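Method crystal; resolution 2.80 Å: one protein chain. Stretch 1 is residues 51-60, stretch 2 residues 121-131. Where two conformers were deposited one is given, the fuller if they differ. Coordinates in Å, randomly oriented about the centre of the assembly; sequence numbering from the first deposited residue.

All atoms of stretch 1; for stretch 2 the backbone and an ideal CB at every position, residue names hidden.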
# COMPACT_ATOMS: atom_id res chain seq x y z
N TYR B 51 21.32 -10.58 12.65
CA TYR B 51 21.41 -9.17 12.18
C TYR B 51 20.09 -8.42 12.51
O TYR B 51 20.11 -7.18 12.54
CB TYR B 51 21.69 -9.08 10.67
CG TYR B 51 23.03 -9.59 10.19
CD1 TYR B 51 24.08 -9.84 11.08
CD2 TYR B 51 23.27 -9.81 8.84
CE1 TYR B 51 25.31 -10.31 10.63
CE2 TYR B 51 24.48 -10.29 8.38
CZ TYR B 51 25.50 -10.54 9.27
OH TYR B 51 26.69 -11.02 8.82
N PHE B 52 19.00 -9.15 12.76
CA PHE B 52 17.68 -8.56 13.08
C PHE B 52 17.85 -7.59 14.27
O PHE B 52 17.15 -6.56 14.33
CB PHE B 52 16.63 -9.65 13.39
CG PHE B 52 16.04 -10.37 12.19
CD1 PHE B 52 15.01 -9.80 11.45
CD2 PHE B 52 16.47 -11.65 11.85
CE1 PHE B 52 14.47 -10.48 10.37
CE2 PHE B 52 15.91 -12.32 10.77
CZ PHE B 52 14.93 -11.73 10.03
N LYS B 53 18.77 -7.91 15.19
CA LYS B 53 18.93 -7.17 16.47
C LYS B 53 19.38 -5.72 16.20
O LYS B 53 19.05 -4.85 17.02
CB LYS B 53 19.91 -7.88 17.40
CG LYS B 53 19.64 -7.68 18.88
CD LYS B 53 20.76 -8.14 19.78
CE LYS B 53 20.40 -8.04 21.24
NZ LYS B 53 20.10 -6.65 21.64
N LEU B 54 20.07 -5.48 15.08
CA LEU B 54 20.58 -4.13 14.69
C LEU B 54 19.40 -3.17 14.44
O LEU B 54 19.69 -1.98 14.19
CB LEU B 54 21.45 -4.24 13.44
CG LEU B 54 22.74 -5.04 13.57
CD1 LEU B 54 23.19 -5.58 12.21
CD2 LEU B 54 23.84 -4.21 14.21
N PHE B 55 18.15 -3.65 14.45
CA PHE B 55 16.95 -2.85 14.08
C PHE B 55 16.04 -2.65 15.31
O PHE B 55 14.94 -2.08 15.16
CB PHE B 55 16.20 -3.52 12.92
CG PHE B 55 17.01 -3.69 11.66
CD1 PHE B 55 17.76 -4.84 11.45
CD2 PHE B 55 17.03 -2.71 10.69
CE1 PHE B 55 18.53 -4.99 10.31
CE2 PHE B 55 17.80 -2.86 9.55
CZ PHE B 55 18.55 -3.99 9.36
N GLU B 56 16.51 -3.05 16.50
CA GLU B 56 15.68 -3.08 17.74
C GLU B 56 15.24 -1.65 18.13
O GLU B 56 14.14 -1.52 18.71
CB GLU B 56 16.40 -3.82 18.87
CG GLU B 56 17.66 -3.15 19.37
CD GLU B 56 18.50 -4.04 20.28
OE1 GLU B 56 19.72 -3.75 20.43
OE2 GLU B 56 17.95 -5.03 20.84
N SER B 57 16.01 -0.62 17.76
CA SER B 57 15.73 0.81 18.08
C SER B 57 14.48 1.31 17.34
O SER B 57 13.90 2.35 17.77
CB SER B 57 16.91 1.66 17.75
OG SER B 57 17.59 1.16 16.60
N LEU B 58 14.07 0.60 16.27
CA LEU B 58 12.98 1.03 15.35
C LEU B 58 11.64 0.41 15.78
O LEU B 58 10.62 0.73 15.13
CB LEU B 58 13.33 0.61 13.93
CG LEU B 58 14.48 1.38 13.29
CD1 LEU B 58 15.14 0.54 12.22
CD2 LEU B 58 14.00 2.71 12.72
N PHE B 59 11.61 -0.40 16.83
CA PHE B 59 10.36 -1.00 17.36
C PHE B 59 10.25 -0.71 18.84
O PHE B 59 11.24 -0.39 19.48
CB PHE B 59 10.31 -2.50 17.11
CG PHE B 59 10.53 -2.92 15.68
CD1 PHE B 59 11.81 -3.13 15.19
CD2 PHE B 59 9.45 -3.13 14.83
CE1 PHE B 59 12.01 -3.56 13.89
CE2 PHE B 59 9.66 -3.55 13.53
CZ PHE B 59 10.94 -3.77 13.06
N PRO B 60 9.04 -0.84 19.43
CA PRO B 60 8.87 -0.72 20.87
C PRO B 60 9.62 -1.83 21.59
O PRO B 60 9.74 -2.93 21.07
CB PRO B 60 7.36 -0.87 21.08
CG PRO B 60 6.78 -0.47 19.75
CD PRO B 60 7.76 -1.00 18.74
N UNK B 121 6.67 -8.95 6.68
CA UNK B 121 6.14 -7.66 6.15
C UNK B 121 6.10 -6.61 7.26
O UNK B 121 6.31 -5.45 6.95
CB UNK B 121 4.74 -7.84 5.56
N UNK B 122 5.88 -7.02 8.52
CA UNK B 122 5.91 -6.09 9.68
C UNK B 122 7.33 -5.57 9.89
O UNK B 122 7.47 -4.38 10.21
CB UNK B 122 5.41 -6.78 10.95
N UNK B 123 8.34 -6.41 9.70
CA UNK B 123 9.76 -6.01 9.87
C UNK B 123 10.15 -5.09 8.71
O UNK B 123 10.55 -3.94 8.97
CB UNK B 123 10.68 -7.23 9.92
N UNK B 124 10.00 -5.57 7.47
CA UNK B 124 10.48 -4.91 6.24
C UNK B 124 9.80 -3.53 6.09
O UNK B 124 10.52 -2.58 5.77
CB UNK B 124 10.20 -5.78 5.01
N UNK B 125 8.50 -3.42 6.34
CA UNK B 125 7.74 -2.15 6.15
C UNK B 125 8.11 -1.12 7.23
O UNK B 125 7.80 0.04 7.02
CB UNK B 125 6.23 -2.42 6.19
N UNK B 126 8.68 -1.55 8.35
CA UNK B 126 9.12 -0.68 9.46
C UNK B 126 10.53 -0.12 9.15
O UNK B 126 10.71 1.10 9.27
CB UNK B 126 9.13 -1.45 10.78
N UNK B 127 11.47 -0.99 8.75
CA UNK B 127 12.92 -0.66 8.65
C UNK B 127 13.25 -0.03 7.28
O UNK B 127 14.15 0.75 7.23
CB UNK B 127 13.77 -1.92 8.86
N UNK B 128 12.59 -0.44 6.20
CA UNK B 128 13.02 -0.06 4.82
C UNK B 128 12.26 1.19 4.34
O UNK B 128 12.41 1.55 3.19
CB UNK B 128 12.78 -1.22 3.84
N UNK B 129 11.46 1.83 5.18
CA UNK B 129 10.70 3.05 4.78
C UNK B 129 11.05 4.19 5.73
O UNK B 129 10.33 5.20 5.76
CB UNK B 129 9.19 2.80 4.79
N UNK B 130 12.16 4.02 6.45
CA UNK B 130 12.70 4.94 7.47
C UNK B 130 14.17 5.19 7.13
O UNK B 130 14.87 4.19 6.80
CB UNK B 130 12.55 4.37 8.88
N UNK B 131 14.61 6.45 7.16
CA UNK B 131 15.99 6.84 6.77
C UNK B 131 16.99 6.07 7.65
O UNK B 131 17.89 5.43 7.09
CB UNK B 131 16.20 8.35 6.91

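Position 121 lies on the helix with nothing of stretch 1 within 5.5 Å of its ideal CB. Many side chains would suit it, polar ones included. It is Glu121.

Position 122 points sideways, and its CB also has no near neighbour in stretch 1. Stretch 1 sets no size limit here, so many side chains would fit. The residue is Cys122. Its backbone O lies at the edge of the Phe59 ring, 4.1 Å from Phe59 CE2.

At position 123 the CB again points sideways, but it is 4.7 Å from Phe59 CZ and 5.0 Å from Phe52 CE1. The rings of Phe52, Phe55 and Phe59 leave an apolar space ahead of it. A large apolar side chain, such as Leu, Met or Phe, would suit. It is Phe123, with chi1 t, and its ring reaches in among the three. The edge of Phe52 meets the face of Phe123, with Phe52 CE1 3.7 Å from Phe123 CE2. The edge of Phe123 in turn meets the face of Phe55. Phe59 CZ is 4.0 Å from Phe123 CD1.

Position 124 points away and 125 is out of reach, so stretch 1 would allow polar or apolar side chains at both. They are Leu124 and Asn125.

Position 126 points toward stretch 1. Its ideal CB is a tight 3.5 Å from Phe59 CE2. A small side chain, such as Ala, Ser, Thr or Val, is the easiest choice. The residue is Thr126. Its CG2 packs 3.4 Å from Phe59 CE2. Its OG1 turns back to the helix and donates a hydrogen bond to Cys122 O at 2.6 Å.

Position 127 also points toward stretch 1. Its CB is 3.8 Å from Phe55 CD2 and 4.4 Å from Leu58 CD1. These neighbours are apolar and close, so a compact apolar side chain such as Ala, Val or Ile would suit. It is Val127. Its CG1 touches Phe55 CD2 at 3.5 Å, Leu58 CD1 at 3.9 Å and Phe59 CZ at 4.0 Å, so one methyl group joins three side chains.

Position 128 points away and 129 is out of reach, so again polar or apolar side chains would do. They are Leu128 and Phe129.

Position 130 points toward Leu58 CD2, 4.4 Å from its CB. That neighbour alone would favour an apolar residue, but the extended backbone just before a helical residue also suits a capping Asp, Ser, Thr or Asn. It is Asp130, the N-cap. Its OD1 lies 3.4 Å from Leu58 CD2.

Position 131 is out of reach, so almost any side chain would do. It is Glu131.

Stretch 2 (121-131) ECFLNTVLFDE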
# COMPACT_ATOMS: atom_id res chain seq x y z
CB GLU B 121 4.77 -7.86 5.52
CG GLU B 121 4.82 -8.67 4.22
CD GLU B 121 4.48 -7.90 2.96
OE1 GLU B 121 4.42 -8.53 1.90
OE2 GLU B 121 4.24 -6.68 3.04
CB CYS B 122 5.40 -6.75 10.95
SG CYS B 122 5.53 -5.66 12.39
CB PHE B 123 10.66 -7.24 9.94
CG PHE B 123 12.12 -6.97 9.75
CD1 PHE B 123 12.86 -6.34 10.73
CD2 PHE B 123 12.78 -7.43 8.63
CE1 PHE B 123 14.23 -6.19 10.60
CE2 PHE B 123 14.15 -7.28 8.50
CZ PHE B 123 14.87 -6.64 9.48
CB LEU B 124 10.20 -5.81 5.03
CG LEU B 124 11.06 -7.07 4.93
CD1 LEU B 124 10.88 -7.76 3.58
CD2 LEU B 124 12.52 -6.75 5.16
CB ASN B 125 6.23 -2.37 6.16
CG ASN B 125 5.74 -3.16 4.97
OD1 ASN B 125 6.40 -3.23 3.93
ND2 ASN B 125 4.58 -3.76 5.12
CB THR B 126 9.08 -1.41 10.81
OG1 THR B 126 7.76 -1.89 11.04
CG2 THR B 126 9.46 -0.53 11.97
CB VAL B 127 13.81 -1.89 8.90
CG1 VAL B 127 13.55 -2.49 10.25
CG2 VAL B 127 13.67 -2.93 7.82
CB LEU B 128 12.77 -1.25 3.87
CG LEU B 128 13.68 -2.47 4.06
CD1 LEU B 128 13.57 -3.40 2.87
CD2 LEU B 128 15.14 -2.07 4.25
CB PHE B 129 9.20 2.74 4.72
CG PHE B 129 8.78 1.91 3.53
CD1 PHE B 129 8.88 0.52 3.54
CD2 PHE B 129 8.24 2.51 2.40
CE1 PHE B 129 8.49 -0.23 2.44
CE2 PHE B 129 7.82 1.75 1.32
CZ PHE B 129 7.93 0.38 1.34
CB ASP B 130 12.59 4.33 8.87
CG ASP B 130 12.97 5.25 10.00
OD1 ASP B 130 14.14 5.19 10.43
OD2 ASP B 130 12.08 5.97 10.51
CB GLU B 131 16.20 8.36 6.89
CG GLU B 131 17.67 8.76 6.95
CD GLU B 131 18.03 10.12 6.36
OE1 GLU B 131 17.10 10.94 6.14
OE2 GLU B 131 19.25 10.36 6.13
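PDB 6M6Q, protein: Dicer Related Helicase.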